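Local coordinates for C2 domain protein (Scophthalmus maximus, PDB 3W56) that binds calcium ions through a C2 domain and may take part in forming wide membrane pores, at residues L84-H89 and L123-T128. Numbering follows the deposited sequence.
Sequences LRLEVH and LHYMYT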
ATOM      1  N   LEU A  84      -1.700  -7.375   6.963  1.00 13.57           N
ATOM      2  CA  LEU A  84      -1.107  -6.358   6.076  1.00 17.75           C
ATOM      3  C   LEU A  84      -2.213  -5.350   5.803  1.00 16.24           C
ATOM      4  O   LEU A  84      -3.286  -5.697   5.328  1.00 19.81           O
ATOM      5  CB  LEU A  84      -0.533  -6.983   4.749  1.00 10.92           C
ATOM      6  CG  LEU A  84      -0.152  -5.968   3.659  1.00 13.79           C
ATOM      7  CD1 LEU A  84       1.142  -5.220   4.027  1.00 18.87           C
ATOM      8  CD2 LEU A  84       0.025  -6.679   2.305  1.00 13.60           C
ATOM      9  N   ARG A  85      -1.991  -4.108   6.190  1.00 13.88           N
ATOM     10  CA  ARG A  85      -2.922  -3.036   5.928  1.00 17.12           C
ATOM     11  C   ARG A  85      -2.265  -1.915   5.081  1.00 19.57           C
ATOM     12  O   ARG A  85      -1.157  -1.360   5.388  1.00 16.79           O
ATOM     13  CB  ARG A  85      -3.438  -2.493   7.300  1.00 17.43           C
ATOM     14  CG  ARG A  85      -4.188  -1.221   7.199  1.00 18.70           C
ATOM     15  CD  ARG A  85      -4.357  -0.627   8.592  1.00 27.94           C
ATOM     16  NE  ARG A  85      -5.122   0.614   8.577  1.00 25.74           N
ATOM     17  CZ  ARG A  85      -6.446   0.674   8.723  1.00 32.21           C
ATOM     18  NH1 ARG A  85      -7.145  -0.448   8.886  1.00 30.00           N
ATOM     19  NH2 ARG A  85      -7.080   1.856   8.723  1.00 32.42           N
ATOM     20  N   LEU A  86      -2.979  -1.552   4.031  1.00 18.75           N
ATOM     21  CA  LEU A  86      -2.499  -0.591   3.054  1.00 11.65           C
ATOM     22  C   LEU A  86      -3.496   0.524   3.033  1.00 15.87           C
ATOM     23  O   LEU A  86      -4.682   0.328   2.891  1.00 15.63           O
ATOM     24  CB  LEU A  86      -2.338  -1.226   1.668  1.00  9.57           C
ATOM     25  CG  LEU A  86      -1.373  -2.387   1.585  1.00  9.75           C
ATOM     26  CD1 LEU A  86      -1.180  -2.889   0.116  1.00 17.04           C
ATOM     27  CD2 LEU A  86      -0.004  -2.079   2.111  1.00 14.14           C
ATOM     28  N   GLU A  87      -3.005   1.730   3.203  1.00 13.19           N
ATOM     29  CA  GLU A  87      -3.883   2.847   3.014  1.00 19.72           C
ATOM     30  C   GLU A  87      -3.339   3.704   1.885  1.00 13.55           C
ATOM     31  O   GLU A  87      -2.136   4.048   1.883  1.00 14.38           O
ATOM     32  CB  GLU A  87      -4.023   3.651   4.300  1.00 14.37           C
ATOM     33  CG  GLU A  87      -4.403   2.828   5.498  1.00 18.26           C
ATOM     34  CD  GLU A  87      -4.331   3.630   6.769  1.00 24.15           C
ATOM     35  OE1 GLU A  87      -4.026   4.843   6.673  1.00 20.85           O
ATOM     36  OE2 GLU A  87      -4.535   3.032   7.854  1.00 22.87           O
ATOM     37  N   VAL A  88      -4.235   4.101   0.997  1.00 13.76           N
ATOM     38  CA  VAL A  88      -3.911   5.046  -0.065  1.00 12.62           C
ATOM     39  C   VAL A  88      -4.439   6.427   0.344  1.00 16.27           C
ATOM     40  O   VAL A  88      -5.636   6.589   0.630  1.00 14.39           O
ATOM     41  CB  VAL A  88      -4.479   4.603  -1.403  1.00 13.60           C
ATOM     42  CG1 VAL A  88      -4.245   5.687  -2.443  1.00 15.49           C
ATOM     43  CG2 VAL A  88      -3.842   3.243  -1.815  1.00 12.73           C
ATOM     44  N   HIS A  89      -3.556   7.409   0.368  1.00 12.67           N
ATOM     45  CA  HIS A  89      -3.947   8.793   0.729  1.00 14.98           C
ATOM     46  C   HIS A  89      -3.638   9.786  -0.347  1.00 15.50           C
ATOM     47  O   HIS A  89      -2.772   9.586  -1.201  1.00 18.53           O
ATOM     48  CB  HIS A  89      -3.228   9.273   1.976  1.00 16.35           C
ATOM     49  CG  HIS A  89      -3.546   8.484   3.189  1.00 13.57           C
ATOM     50  ND1 HIS A  89      -4.366   8.963   4.203  1.00 18.26           N
ATOM     51  CD2 HIS A  89      -3.144   7.254   3.578  1.00 17.13           C
ATOM     52  CE1 HIS A  89      -4.454   8.048   5.152  1.00 16.64           C
ATOM     53  NE2 HIS A  89      -3.713   7.002   4.802  1.00 20.70           N
ATOM     54  N   LEU A 123      -5.615  -0.154  -6.238  1.00  8.45           N
ATOM     55  CA  LEU A 123      -4.184  -0.253  -5.886  1.00  6.87           C
ATOM     56  C   LEU A 123      -3.840  -1.727  -6.145  1.00 10.56           C
ATOM     57  O   LEU A 123      -4.508  -2.668  -5.615  1.00 12.70           O
ATOM     58  CB  LEU A 123      -4.034  -0.016  -4.381  1.00 11.09           C
ATOM     59  CG  LEU A 123      -2.638  -0.328  -3.802  1.00  8.66           C
ATOM     60  CD1 LEU A 123      -1.457   0.621  -4.264  1.00 10.15           C
ATOM     61  CD2 LEU A 123      -2.722  -0.291  -2.218  1.00 11.50           C
ATOM     62  N   HIS A 124      -2.771  -1.978  -6.905  1.00  9.19           N
ATOM     63  CA  HIS A 124      -2.271  -3.322  -7.132  1.00  6.54           C
ATOM     64  C   HIS A 124      -0.947  -3.445  -6.418  1.00  8.97           C
ATOM     65  O   HIS A 124      -0.239  -2.456  -6.301  1.00  9.07           O
ATOM     66  CB  HIS A 124      -2.014  -3.555  -8.636  1.00  9.91           C
ATOM     67  CG  HIS A 124      -3.195  -3.270  -9.512  1.00 11.63           C
ATOM     68  ND1 HIS A 124      -4.246  -4.148  -9.603  1.00 13.66           N
ATOM     69  CD2 HIS A 124      -3.493  -2.227 -10.328  1.00 13.33           C
ATOM     70  CE1 HIS A 124      -5.166  -3.654 -10.420  1.00 14.73           C
ATOM     71  NE2 HIS A 124      -4.737  -2.498 -10.885  1.00 15.69           N
ATOM     72  N   TYR A 125      -0.682  -4.601  -5.878  1.00 12.44           N
ATOM     73  CA  TYR A 125       0.559  -4.772  -5.100  1.00  7.60           C
ATOM     74  C   TYR A 125       0.903  -6.230  -5.062  1.00 10.05           C
ATOM     75  O   TYR A 125       0.100  -7.134  -5.372  1.00 11.58           O
ATOM     76  CB  TYR A 125       0.367  -4.211  -3.694  1.00  7.40           C
ATOM     77  CG  TYR A 125      -0.691  -4.930  -2.870  1.00  9.96           C
ATOM     78  CD1 TYR A 125      -0.298  -5.936  -1.939  1.00 14.33           C
ATOM     79  CD2 TYR A 125      -2.047  -4.614  -2.980  1.00 15.85           C
ATOM     80  CE1 TYR A 125      -1.214  -6.564  -1.134  1.00 13.99           C
ATOM     81  CE2 TYR A 125      -3.016  -5.272  -2.159  1.00 13.12           C
ATOM     82  CZ  TYR A 125      -2.573  -6.257  -1.238  1.00 14.22           C
ATOM     83  OH  TYR A 125      -3.464  -6.919  -0.392  1.00 18.46           O
ATOM     84  N   MET A 126       2.129  -6.501  -4.651  1.00  6.73           N
ATOM     85  CA  MET A 126       2.599  -7.842  -4.520  1.00  7.82           C
ATOM     86  C   MET A 126       3.187  -7.919  -3.129  1.00  9.45           C
ATOM     87  O   MET A 126       3.658  -6.919  -2.571  1.00 11.40           O
ATOM     88  CB  MET A 126       3.682  -8.195  -5.545  1.00 16.34           C
ATOM     89  CG  MET A 126       3.054  -8.371  -6.880  1.00 18.27           C
ATOM     90  SD  MET A 126       4.273  -8.977  -8.036  1.00 15.91           S
ATOM     91  CE  MET A 126       4.709 -10.575  -7.321  1.00 18.06           C
ATOM     92  N   TYR A 127       3.143  -9.116  -2.589  1.00 10.35           N
ATOM     93  CA  TYR A 127       4.010  -9.333  -1.409  1.00 12.26           C
ATOM     94  C   TYR A 127       4.555 -10.705  -1.411  1.00  9.90           C
ATOM     95  O   TYR A 127       3.998 -11.640  -1.984  1.00 11.99           O
ATOM     96  CB  TYR A 127       3.264  -9.010  -0.089  1.00 12.52           C
ATOM     97  CG  TYR A 127       2.331 -10.106   0.345  1.00  8.67           C
ATOM     98  CD1 TYR A 127       2.785 -11.173   1.139  1.00 10.19           C
ATOM     99  CD2 TYR A 127       0.992 -10.094  -0.043  1.00 10.78           C
ATOM    100  CE1 TYR A 127       1.881 -12.198   1.535  1.00 13.40           C
ATOM    101  CE2 TYR A 127       0.110 -11.077   0.343  1.00 15.59           C
ATOM    102  CZ  TYR A 127       0.568 -12.130   1.128  1.00 14.98           C
ATOM    103  OH  TYR A 127      -0.366 -13.100   1.468  1.00 17.06           O
ATOM    104  N   THR A 128       5.711 -10.844  -0.770  1.00 14.57           N
ATOM    105  CA  THR A 128       6.349 -12.134  -0.537  1.00 13.11           C
ATOM    106  C   THR A 128       6.554 -12.335   0.977  1.00 14.24           C
ATOM    107  O   THR A 128       7.149 -11.471   1.632  1.00 15.88           O
ATOM    108  CB  THR A 128       7.698 -12.213  -1.280  1.00 17.49           C
ATOM    109  OG1 THR A 128       7.440 -12.306  -2.702  1.00 18.88           O
ATOM    110  CG2 THR A 128       8.436 -13.484  -0.883  1.00 17.65           C
TER
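Leu86 and Tyr125 meet through two different first torsions: CG of Leu86 stands anti to its carbonyl carbon, whereas CG of Tyr125 lies between its own backbone N and carbonyl carbon (chi1 63°). CD1 of Leu86 sits over the centre of the Tyr125 ring, 3.5 Å from the centroid and 6° off the ring normal, a CH-pi contact. The Tyr125 ring also meets Leu84 tip to tip, Leu84 CD2 lying 3.7 Å from Tyr125 CE1. The same Leu84 methyl approaches Tyr127 more loosely, CD2 to CD2 at 4.3 Å. Toward the other end Leu123 CD2 packs against both Leu86 CD1 (3.8 Å) and Val88 CG2 (3.7 Å). An alanine in place of Tyr125 would probably leave Leu86 CD1 without the ring face beneath it and Leu84 CD2 with only the looser approach to Tyr127, open a gap between the strands, and cost Arg104 NE the hydroxyl it hydrogen-bonds. No hydrogen bond crosses; the interface is wholly apolar. On the opposite side of strand 84-89, Glu87 OE2 takes Arg85 NE (2.6 Å) and NH2 in a side-on salt bridge, while OE1 accepts from His89 NE2 at 2.9 Å. The strand axes, 9.8 Å apart and inclined at 143°, belong to facing sheets of the C2 beta-sandwich, so this is part of its hydrophobic core, with Val88 near the calcium-binding residues Asp90 and Asp97. Strand 84-89 runs between strands 44-50 and 97-105 in one sheet, and strand 123-128 between 22-32 and 109-116 in the other.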